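Local structure of endoglucanase EG-II (3QR3) at residues I59-V64 / L258-G263; G190-I193 / S197-A200; L214-H219 / A246-Q251; Y221-S224 / G228-A231; G240-L245 / C274-Y279. The protein probably hydrolyses internal beta-1,4-glucosidic bonds in cellulose, acting as an endoglucanase with a TIM-barrel catalytic domain. All coordinates share one frame; numbering follows the deposited sequence.

The five contacts belong to one TIM barrel. Interaction 1 lies inside it, its centre about 4 Å from the centre of the chain. Interaction 4 is in the loop after strand 214-219 and reaches interaction 1 through Y221 OH, 2.6 Å from E260 OE1. Both contacts lie close to a bound sulfate. That place fits the active-site end expected of family 5 glycosidases. Interactions 2 and 3 have centres about 9 Å apart and share an apolar cluster, in which F192 CZ comes within 3.5 Å of F216 CD1. Interaction 5 uses the same helix as interaction 3, with centres about 12 Å apart. Interaction 1 meets interaction 3 at T259 N, 3.0 Å from V218 O, and interaction 5 at L258 CD1, 3.8 Å from F242 CZ.

Interaction 1 (I59-V64 / L258-G263); sequences IFRLPV and LTETGG
R61 and T259 face each other across the barrel interior, their CA atoms 7.4 Å apart. They sit on strands 59-64 and 256-261, which run in the same direction. Strands 5-11 and 287-296 lie between these two in the sheet, so side chains make the contact. R61 sends CG anti to its backbone nitrogen (chi1 -176°), and the extended chain carries the guanidinium across the interior to T259 and E260. CD passes 3.5 Å from the carbonyl O of T259, and NE lies 3.5 Å from CB of T259. OG1 of T259 stands over one face of the guanidinium group and lies unusually close to D217. At the edge of that group, R61 NH1 makes a salt bridge to E260 OE2 at 2.9 Å. The hydrogen bond within it is bent, at 146°, and uses the anti lone pair of OE2. The guanidinium and carboxylate planes are 69° apart. R61 also bonds to N9 and N148, which fix the rotation of its head. E260 OE1 is taken by Y221. A buried arginine holding this glutamate is consistent with family 5 glycosidases, where a glutamate on this strand is the nucleophile; E260 probably has that role.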
# COMPACT_ATOMS: atom_id res chain seq x y z
N ILE A 59 1.56 6.61 -9.12
CA ILE A 59 1.54 5.32 -8.44
C ILE A 59 0.14 4.98 -7.92
O ILE A 59 -0.63 5.87 -7.56
CB ILE A 59 2.58 5.30 -7.29
CG1 ILE A 59 2.82 3.87 -6.79
CG2 ILE A 59 2.14 6.23 -6.16
CD1 ILE A 59 4.15 3.67 -6.09
N PHE A 60 -0.19 3.70 -7.93
CA PHE A 60 -1.41 3.22 -7.28
C PHE A 60 -1.10 1.99 -6.45
O PHE A 60 -0.22 1.22 -6.79
CB PHE A 60 -2.52 2.94 -8.30
CG PHE A 60 -2.86 4.15 -9.11
CD1 PHE A 60 -3.61 5.16 -8.55
CD2 PHE A 60 -2.37 4.30 -10.39
CE1 PHE A 60 -3.91 6.31 -9.27
CE2 PHE A 60 -2.66 5.44 -11.12
CZ PHE A 60 -3.43 6.45 -10.56
N ARG A 61 -1.82 1.84 -5.35
CA ARG A 61 -1.68 0.68 -4.50
C ARG A 61 -2.96 -0.12 -4.62
O ARG A 61 -4.06 0.45 -4.57
CB ARG A 61 -1.47 1.14 -3.06
CG ARG A 61 -1.20 0.04 -2.05
CD ARG A 61 -0.54 0.67 -0.84
NE ARG A 61 -0.26 -0.23 0.27
CZ ARG A 61 -1.10 -0.46 1.28
NH1 ARG A 61 -2.31 0.09 1.30
NH2 ARG A 61 -0.72 -1.25 2.27
N LEU A 62 -2.82 -1.43 -4.79
CA LEU A 62 -3.97 -2.29 -5.07
C LEU A 62 -4.10 -3.37 -4.00
O LEU A 62 -3.58 -4.49 -4.15
CB LEU A 62 -3.81 -2.94 -6.45
CG LEU A 62 -3.46 -2.02 -7.64
CD1 LEU A 62 -3.40 -2.83 -8.94
CD2 LEU A 62 -4.48 -0.89 -7.78
N PRO A 63 -4.80 -3.03 -2.91
CA PRO A 63 -4.97 -3.94 -1.78
C PRO A 63 -5.75 -5.17 -2.18
O PRO A 63 -6.74 -5.05 -2.89
CB PRO A 63 -5.82 -3.12 -0.79
CG PRO A 63 -5.63 -1.73 -1.19
CD PRO A 63 -5.45 -1.74 -2.68
N VAL A 64 -5.30 -6.34 -1.73
CA VAL A 64 -6.03 -7.57 -2.00
C VAL A 64 -5.80 -8.57 -0.87
O VAL A 64 -4.72 -8.61 -0.27
CB VAL A 64 -5.64 -8.19 -3.35
CG1 VAL A 64 -4.15 -8.42 -3.42
CG2 VAL A 64 -6.42 -9.51 -3.58
N LEU A 258 5.27 6.36 1.99
CA LEU A 258 4.07 6.41 2.81
C LEU A 258 2.93 5.84 1.97
O LEU A 258 2.37 6.53 1.11
CB LEU A 258 3.76 7.87 3.16
CG LEU A 258 2.52 8.22 3.98
CD1 LEU A 258 2.56 7.58 5.35
CD2 LEU A 258 2.39 9.74 4.11
N THR A 259 2.59 4.57 2.21
CA THR A 259 1.62 3.86 1.37
C THR A 259 0.17 4.01 1.82
O THR A 259 -0.74 3.58 1.12
CB THR A 259 1.93 2.37 1.26
OG1 THR A 259 2.11 1.84 2.58
CG2 THR A 259 3.19 2.16 0.44
N GLU A 260 -0.04 4.58 3.01
CA GLU A 260 -1.39 4.94 3.43
C GLU A 260 -1.39 6.22 4.23
O GLU A 260 -0.68 6.35 5.22
CB GLU A 260 -2.04 3.82 4.26
CG GLU A 260 -2.65 2.69 3.45
CD GLU A 260 -3.50 1.75 4.28
OE1 GLU A 260 -4.05 2.19 5.32
OE2 GLU A 260 -3.62 0.56 3.90
N THR A 261 -2.19 7.17 3.78
CA THR A 261 -2.43 8.38 4.55
C THR A 261 -3.73 8.96 4.03
O THR A 261 -4.14 8.66 2.92
CB THR A 261 -1.25 9.39 4.43
OG1 THR A 261 -1.44 10.45 5.38
CG2 THR A 261 -1.14 9.98 3.03
N GLY A 262 -4.41 9.75 4.85
CA GLY A 262 -5.70 10.29 4.43
C GLY A 262 -6.39 11.08 5.51
O GLY A 262 -5.90 11.16 6.63
N GLY A 263 -7.54 11.66 5.17
CA GLY A 263 -8.34 12.36 6.15
C GLY A 263 -9.69 12.74 5.57
O GLY A 263 -9.98 12.47 4.40

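Interaction 2 (G190-I193 / S197-A200); sequences GAFI and SAAA
F192 and I193 fold back on the first turn of helix 197-201, in the connection that follows strand 179-182 of the TIM barrel. G190 and A191 lead into the contact, and G190 packs on A241 of helix 238-251. F192 carries most of it. A chi1 of -175° swings the ring away from the backbone N and over the start of the helix. The backbone N of A198 lies 4.0 Å above the ring plane, over its centre, and CA of A198 is over the same face. F192 CE2 touches CB of A198 at 3.5 Å, while F192 CD1 lies 3.9 Å from CB of S197. The ring also meets F216 and L245. Replacing F192 with an alanine would probably uncover the A198 backbone and open a gap beside F216 and L245. The backbone of F192 adds a polar grip. A198 N donates to F192 O at 2.9 Å, from a position 30° off the carbonyl plane. This satisfies one N-H at the helix start. The hydroxyl of S197 turns elsewhere, to D195 and the backbone N of N184. I193 comes last. Its CB points away from the helix, but CG1 still reaches 4.0 Å from CB of A198. One water closes the turn, donating to I193 O at 2.7 Å and accepting from A199 N at 2.9 Å.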
# COMPACT_ATOMS: atom_id res chain seq x y z
N GLY A 190 5.22 6.93 13.05
CA GLY A 190 5.59 7.47 14.36
C GLY A 190 6.32 6.48 15.25
O GLY A 190 7.14 6.88 16.09
N ALA A 191 6.05 5.19 15.08
CA ALA A 191 6.63 4.17 15.95
C ALA A 191 7.74 3.38 15.25
O ALA A 191 8.36 2.51 15.86
CB ALA A 191 5.55 3.20 16.43
N PHE A 192 7.97 3.69 13.98
CA PHE A 192 8.82 2.87 13.13
C PHE A 192 10.23 2.68 13.69
O PHE A 192 10.78 1.58 13.66
CB PHE A 192 8.87 3.44 11.70
CG PHE A 192 9.62 2.58 10.73
CD1 PHE A 192 9.13 1.35 10.35
CD2 PHE A 192 10.82 3.02 10.19
CE1 PHE A 192 9.83 0.56 9.45
CE2 PHE A 192 11.52 2.24 9.29
CZ PHE A 192 11.02 1.00 8.92
N ILE A 193 10.81 3.75 14.24
CA ILE A 193 12.15 3.64 14.81
C ILE A 193 12.09 3.17 16.26
O ILE A 193 12.78 2.22 16.64
CB ILE A 193 12.91 4.99 14.73
CG1 ILE A 193 13.10 5.39 13.27
CG2 ILE A 193 14.25 4.91 15.46
CD1 ILE A 193 13.37 6.87 13.06
N SER A 197 11.47 -1.57 14.64
CA SER A 197 11.22 -2.05 13.28
C SER A 197 12.29 -1.56 12.31
O SER A 197 12.78 -2.31 11.47
CB SER A 197 9.84 -1.59 12.78
OG SER A 197 8.79 -2.18 13.53
N ALA A 198 12.62 -0.28 12.40
CA ALA A 198 13.65 0.28 11.53
C ALA A 198 14.95 -0.53 11.63
O ALA A 198 15.51 -0.95 10.61
CB ALA A 198 13.89 1.76 11.86
N ALA A 199 15.41 -0.77 12.85
CA ALA A 199 16.68 -1.48 13.03
C ALA A 199 16.61 -2.91 12.50
O ALA A 199 17.48 -3.36 11.75
CB ALA A 199 17.12 -1.46 14.49
N ALA A 200 15.56 -3.63 12.88
CA ALA A 200 15.41 -5.02 12.45
C ALA A 200 15.32 -5.12 10.92
O ALA A 200 16.00 -5.94 10.31
CB ALA A 200 14.19 -5.66 13.10
O HOH W 1 14.52 0.75 15.10

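Interaction 3 (L214-H219 / A246-Q251); sequences LIFDVH and ATWLRQ. With SO4 (sulfate ion), chain K.
F216 meets W248 and L249 where strand 214-219 is covered by helix 238-251. The CA atoms of F216 and L249 are 9.3 Å apart, so the gap is bridged by side chains. The tight part is apolar. F216 CE2 lies 3.6 Å from W248 CZ3 and equally close to W248 CH2. It meets the indole at the edge, near the indole plane. The two six-membered rings have centroids 5.5 Å apart and planes 57° apart, so the pair is oblique. The two side chains cross at about a right angle. L249 adds one methyl, with CD2 at 3.8 Å from F216 CD2; these two side chains lie alongside and point opposite ways. No hydrogen bond joins the segments here. The looser part lies at the pyrrole end of W248, which is partly exposed. With chi1 at -177°, the indole reaches out so that its six-membered ring meets F216 while NE1 faces a bound sulfate. NE1 donates a nearly straight bond of 3.0 Å to O4 of this ion, which is probably from the crystallisation liquor. Another sulfate oxygen, O1, lies 3.6 Å from W248 CZ2. R250 and Q251 continue the helix on the exposed surface, and R250 forms a salt bridge with D285. The contact joins the first strand and the helix of a beta-alpha-beta unit that ends in strand 256-261. F216 and L249 both touch A256 of that strand. L249 also reaches Y287 of strand 287-296, and L181 of strand 179-182 packs on F216 from the other neighbouring strand.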
# COMPACT_ATOMS: atom_id res chain seq x y z
N LEU A 214 15.00 -1.76 -1.77
CA LEU A 214 14.26 -2.25 -0.62
C LEU A 214 13.88 -1.01 0.16
O LEU A 214 14.73 -0.35 0.75
CB LEU A 214 15.12 -3.20 0.23
CG LEU A 214 15.66 -4.45 -0.48
CD1 LEU A 214 16.44 -5.34 0.50
CD2 LEU A 214 14.54 -5.25 -1.15
N ILE A 215 12.59 -0.69 0.14
CA ILE A 215 12.11 0.59 0.61
C ILE A 215 11.29 0.40 1.86
O ILE A 215 10.42 -0.46 1.90
CB ILE A 215 11.24 1.26 -0.48
CG1 ILE A 215 11.99 1.26 -1.83
CG2 ILE A 215 10.80 2.67 -0.04
CD1 ILE A 215 13.32 2.04 -1.80
N PHE A 216 11.55 1.21 2.89
CA PHE A 216 10.75 1.10 4.11
C PHE A 216 9.33 1.61 3.83
O PHE A 216 9.14 2.65 3.22
CB PHE A 216 11.40 1.85 5.27
CG PHE A 216 12.75 1.28 5.68
CD1 PHE A 216 12.86 -0.02 6.16
CD2 PHE A 216 13.90 2.05 5.58
CE1 PHE A 216 14.09 -0.55 6.54
CE2 PHE A 216 15.13 1.54 5.96
CZ PHE A 216 15.24 0.23 6.44
N ASP A 217 8.34 0.85 4.27
CA ASP A 217 6.94 1.15 3.94
C ASP A 217 6.23 1.58 5.22
O ASP A 217 6.05 0.76 6.12
CB ASP A 217 6.29 -0.14 3.39
CG ASP A 217 4.95 0.09 2.73
OD1 ASP A 217 4.20 0.99 3.19
OD2 ASP A 217 4.62 -0.65 1.77
N VAL A 218 5.83 2.85 5.32
CA VAL A 218 5.11 3.31 6.51
C VAL A 218 3.72 3.84 6.20
O VAL A 218 3.42 4.17 5.05
CB VAL A 218 5.90 4.40 7.27
CG1 VAL A 218 7.18 3.82 7.88
CG2 VAL A 218 6.20 5.58 6.37
N HIS A 219 2.88 3.90 7.23
CA HIS A 219 1.54 4.46 7.18
C HIS A 219 1.44 5.56 8.23
O HIS A 219 2.12 5.51 9.25
CB HIS A 219 0.50 3.39 7.53
CG HIS A 219 0.32 2.36 6.46
ND1 HIS A 219 -0.74 1.48 6.45
CD2 HIS A 219 1.05 2.08 5.35
CE1 HIS A 219 -0.65 0.70 5.40
NE2 HIS A 219 0.43 1.04 4.71
N ALA A 246 12.88 11.30 8.63
CA ALA A 246 13.73 11.84 7.57
C ALA A 246 15.20 11.84 7.98
O ALA A 246 16.08 11.42 7.21
CB ALA A 246 13.28 13.26 7.19
N THR A 247 15.47 12.31 9.19
CA THR A 247 16.82 12.36 9.73
C THR A 247 17.45 10.98 9.75
O THR A 247 18.57 10.79 9.27
CB THR A 247 16.82 12.93 11.16
OG1 THR A 247 16.29 14.25 11.14
CG2 THR A 247 18.25 12.95 11.73
N TRP A 248 16.70 10.02 10.30
CA TRP A 248 17.16 8.64 10.37
C TRP A 248 17.43 8.06 8.98
O TRP A 248 18.49 7.47 8.73
CB TRP A 248 16.15 7.77 11.12
CG TRP A 248 16.63 6.36 11.29
CD1 TRP A 248 17.43 5.88 12.28
CD2 TRP A 248 16.37 5.26 10.41
NE1 TRP A 248 17.68 4.55 12.08
CE2 TRP A 248 17.04 4.14 10.94
CE3 TRP A 248 15.63 5.11 9.23
CZ2 TRP A 248 17.00 2.88 10.34
CZ3 TRP A 248 15.59 3.86 8.63
CH2 TRP A 248 16.27 2.76 9.19
N LEU A 249 16.48 8.24 8.08
CA LEU A 249 16.63 7.76 6.71
C LEU A 249 17.86 8.35 6.05
O LEU A 249 18.60 7.65 5.34
CB LEU A 249 15.40 8.12 5.89
CG LEU A 249 14.12 7.33 6.21
CD1 LEU A 249 12.93 7.94 5.48
CD2 LEU A 249 14.28 5.86 5.85
N ARG A 250 18.07 9.64 6.26
CA ARG A 250 19.10 10.35 5.52
C ARG A 250 20.48 9.94 6.03
O ARG A 250 21.40 9.73 5.24
CB ARG A 250 18.90 11.87 5.65
CG ARG A 250 19.76 12.69 4.71
CD ARG A 250 19.38 14.18 4.73
NE ARG A 250 18.08 14.40 4.09
CZ ARG A 250 17.00 14.87 4.71
NH1 ARG A 250 17.07 15.20 6.00
NH2 ARG A 250 15.86 15.02 4.05
N GLN A 251 20.62 9.83 7.34
CA GLN A 251 21.87 9.36 7.93
C GLN A 251 22.21 7.95 7.48
O GLN A 251 23.39 7.60 7.36
CB GLN A 251 21.80 9.41 9.45
CG GLN A 251 21.86 10.80 9.99
CD GLN A 251 21.49 10.85 11.46
OE1 GLN A 251 21.78 11.82 12.15
NE2 GLN A 251 20.84 9.80 11.94
S SO4 K . 19.72 1.23 12.84
O1 SO4 K . 18.44 0.54 12.73
O2 SO4 K . 20.57 0.49 13.76
O3 SO4 K . 20.34 1.27 11.51
O4 SO4 K . 19.48 2.58 13.35

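Interaction 4 (Y221-S224 / G228-A231); sequences YLDS and GTHA. With SO4 (sulfate ion), chain F.
D223 gathers four N-H groups of residues G228 to H230 onto its carboxylate. OD1 accepts from the backbone N of G228 at 3.0 Å. OD2 accepts three: T229 N at 3.0 Å, H230 N at 3.1 Å and H230 ND1 at 2.8 Å. The first meets OD2 on the syn side and the second on the anti side. Both come in tilted from the carboxylate plane, and the T229 bond is bent, at 135°. The imidazole N-H points along its ring plane but reaches OD2 from above the carboxylate plane, which is turned 59° from the ring. CG of D223 lies between its own backbone N and carbonyl carbon (chi1 56°), which points the carboxylate at these N-H groups. S227 OG also bonds to OD2. Packing lies outward from this centre. CA of G228 sits over one face of the Y221 ring, 3.5 Å from CG, and a CB on G228 would run into CD1 of Y221. At the outer end, A231 N donates to O3 of a bound sulfate at 2.9 Å. So many N-H donors would probably stabilise the D223 carboxylate as an anion, although D225 brings a like charge close. Bonding of H230 ND1 to that anion probably fixes the ring rotation and may favour a protonated imidazole.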
# COMPACT_ATOMS: atom_id res chain seq x y z
N TYR A 221 -1.85 8.32 9.76
CA TYR A 221 -3.09 9.08 9.65
C TYR A 221 -3.02 10.36 10.47
O TYR A 221 -2.04 10.60 11.19
CB TYR A 221 -4.31 8.20 10.01
CG TYR A 221 -4.56 7.20 8.92
CD1 TYR A 221 -5.19 7.57 7.75
CD2 TYR A 221 -4.10 5.90 9.03
CE1 TYR A 221 -5.40 6.67 6.72
CE2 TYR A 221 -4.29 4.99 8.01
CZ TYR A 221 -4.94 5.38 6.86
OH TYR A 221 -5.13 4.49 5.84
N LEU A 222 -4.03 11.20 10.33
CA LEU A 222 -3.93 12.56 10.84
C LEU A 222 -4.97 12.86 11.91
O LEU A 222 -5.02 13.97 12.42
CB LEU A 222 -4.02 13.58 9.70
CG LEU A 222 -2.78 13.72 8.79
CD1 LEU A 222 -2.53 12.45 7.95
CD2 LEU A 222 -2.91 14.94 7.89
N ASP A 223 -5.79 11.87 12.24
CA ASP A 223 -6.77 12.06 13.30
C ASP A 223 -6.18 11.79 14.68
O ASP A 223 -5.04 11.33 14.80
CB ASP A 223 -8.06 11.26 13.04
CG ASP A 223 -7.81 9.77 12.86
OD1 ASP A 223 -6.64 9.35 12.73
OD2 ASP A 223 -8.81 9.00 12.86
N SER A 224 -6.96 12.08 15.71
CA SER A 224 -6.47 12.06 17.10
C SER A 224 -5.85 10.74 17.57
O SER A 224 -4.95 10.75 18.42
CB SER A 224 -7.60 12.49 18.05
OG SER A 224 -8.76 11.70 17.86
N GLY A 228 -7.28 6.84 11.19
CA GLY A 228 -7.95 7.19 9.95
C GLY A 228 -9.45 6.91 9.94
O GLY A 228 -10.03 6.66 8.89
N THR A 229 -10.08 6.96 11.12
CA THR A 229 -11.51 6.68 11.22
C THR A 229 -12.35 7.93 11.50
O THR A 229 -13.57 7.87 11.49
CB THR A 229 -11.84 5.62 12.30
OG1 THR A 229 -11.34 6.05 13.57
CG2 THR A 229 -11.24 4.27 11.94
N HIS A 230 -11.70 9.06 11.77
CA HIS A 230 -12.41 10.31 12.02
C HIS A 230 -12.20 11.25 10.85
O HIS A 230 -11.15 11.23 10.20
CB HIS A 230 -11.92 10.98 13.30
CG HIS A 230 -11.87 10.06 14.48
ND1 HIS A 230 -10.76 9.31 14.79
CD2 HIS A 230 -12.80 9.77 15.41
CE1 HIS A 230 -11.02 8.59 15.87
NE2 HIS A 230 -12.25 8.85 16.27
N ALA A 231 -13.21 12.07 10.58
CA ALA A 231 -13.14 13.07 9.52
C ALA A 231 -12.09 14.14 9.82
O ALA A 231 -11.32 14.52 8.94
CB ALA A 231 -14.51 13.71 9.30
S SO4 F . -15.19 13.27 13.30
O1 SO4 F . -15.34 12.83 14.68
O2 SO4 F . -13.85 13.80 13.12
O3 SO4 F . -15.41 12.13 12.40
O4 SO4 F . -16.16 14.32 13.00

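Interaction 5 (G240-L245 / C274-Y279); sequences GAFSPL and CQQIQY
Y279 reaches from helix 267-281 to F242 and S243 on helix 238-251. These are successive outer helices of the TIM barrel, with strand 256-261 between them in sequence. The segment axes are almost parallel, at 7°, and 11.0 Å apart. From CB, the Y279 side chain turns its ring away from its own backbone N (chi1 -173°), and this carries the ring across the groove. CD2 lies 4.0 Å from CB of F242. CE2 is 3.5 Å from O of F242, which sits at the ring edge near its plane and bonds to Y287. CZ passes over to S243, and the OH ends 3.2 Å from CA of S243. Deeper in, the F242 ring meets the side chain of Q276, with F242 CE2 3.8 Å from Q276 CG. F242 also packs on L258 of the strand beneath. Helix 238-251 is kinked here, where P244 has no N-H to give. A water bonds to both S243 OG and Y279 OH at 3.1 Å. A leucine in place of Y279 would probably leave a gap beside S243 and deprive this bridging water of one partner. The same water donates to O of S243 at 2.9 Å.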
# COMPACT_ATOMS: atom_id res chain seq x y z
N GLY A 240 6.17 14.71 15.17
CA GLY A 240 6.02 13.42 15.80
C GLY A 240 6.48 12.23 14.98
O GLY A 240 6.79 11.18 15.53
N ALA A 241 6.53 12.37 13.66
CA ALA A 241 6.88 11.22 12.83
C ALA A 241 7.87 11.52 11.71
O ALA A 241 8.94 10.92 11.65
CB ALA A 241 5.62 10.58 12.27
N PHE A 242 7.51 12.43 10.82
CA PHE A 242 8.26 12.52 9.57
C PHE A 242 9.59 13.27 9.64
O PHE A 242 10.47 13.02 8.83
CB PHE A 242 7.36 13.05 8.45
CG PHE A 242 6.24 12.10 8.09
CD1 PHE A 242 6.51 10.85 7.56
CD2 PHE A 242 4.91 12.46 8.31
CE1 PHE A 242 5.49 9.97 7.23
CE2 PHE A 242 3.87 11.59 7.98
CZ PHE A 242 4.16 10.34 7.44
N SER A 243 9.74 14.18 10.59
CA SER A 243 11.04 14.84 10.78
C SER A 243 12.09 13.85 11.34
O SER A 243 13.14 13.65 10.73
CB SER A 243 10.93 16.11 11.65
OG SER A 243 12.21 16.71 11.83
N PRO A 244 11.79 13.21 12.49
CA PRO A 244 12.73 12.21 13.02
C PRO A 244 13.00 11.10 12.02
O PRO A 244 14.11 10.59 11.94
CB PRO A 244 11.98 11.63 14.23
CG PRO A 244 10.97 12.64 14.59
CD PRO A 244 10.63 13.42 13.36
N LEU A 245 11.98 10.70 11.26
CA LEU A 245 12.19 9.63 10.28
C LEU A 245 13.11 10.09 9.15
O LEU A 245 14.01 9.37 8.74
CB LEU A 245 10.85 9.12 9.73
CG LEU A 245 10.92 7.97 8.72
CD1 LEU A 245 11.78 6.81 9.26
CD2 LEU A 245 9.52 7.49 8.38
N CYS A 274 -1.99 19.10 3.70
CA CYS A 274 -1.15 19.85 2.80
C CYS A 274 0.20 20.16 3.46
O CYS A 274 1.22 20.12 2.80
CB CYS A 274 -1.86 21.11 2.28
SG CYS A 274 -3.13 20.72 1.01
N GLN A 275 0.19 20.44 4.76
CA GLN A 275 1.43 20.60 5.51
C GLN A 275 2.24 19.31 5.49
O GLN A 275 3.45 19.34 5.30
CB GLN A 275 1.15 21.04 6.95
CG GLN A 275 0.59 22.45 7.03
CD GLN A 275 0.14 22.84 8.42
OE1 GLN A 275 0.08 22.01 9.33
NE2 GLN A 275 -0.20 24.11 8.59
N GLN A 276 1.57 18.18 5.68
CA GLN A 276 2.25 16.90 5.70
C GLN A 276 2.92 16.64 4.36
O GLN A 276 4.11 16.30 4.30
CB GLN A 276 1.27 15.76 6.02
CG GLN A 276 1.99 14.42 6.22
CD GLN A 276 1.03 13.26 6.39
OE1 GLN A 276 0.46 12.76 5.42
NE2 GLN A 276 0.85 12.83 7.63
N ILE A 277 2.15 16.79 3.29
CA ILE A 277 2.63 16.54 1.94
C ILE A 277 3.77 17.48 1.59
O ILE A 277 4.74 17.09 0.93
CB ILE A 277 1.50 16.73 0.91
CG1 ILE A 277 0.37 15.73 1.19
CG2 ILE A 277 2.02 16.54 -0.51
CD1 ILE A 277 0.83 14.29 1.20
N GLN A 278 3.66 18.73 2.02
CA GLN A 278 4.70 19.70 1.71
C GLN A 278 6.02 19.25 2.34
O GLN A 278 7.08 19.34 1.70
CB GLN A 278 4.34 21.10 2.20
CG GLN A 278 5.44 22.11 1.90
CD GLN A 278 5.21 23.45 2.58
OE1 GLN A 278 5.66 24.49 2.08
NE2 GLN A 278 4.53 23.44 3.72
N TYR A 279 5.96 18.75 3.57
CA TYR A 279 7.17 18.30 4.25
C TYR A 279 7.78 17.09 3.55
O TYR A 279 9.00 16.98 3.45
CB TYR A 279 6.92 18.02 5.74
CG TYR A 279 8.22 17.72 6.47
CD1 TYR A 279 9.06 18.76 6.90
CD2 TYR A 279 8.63 16.41 6.71
CE1 TYR A 279 10.26 18.49 7.55
CE2 TYR A 279 9.83 16.14 7.37
CZ TYR A 279 10.64 17.18 7.79
OH TYR A 279 11.81 16.92 8.43
O HOH W 2 14.49 16.12 9.86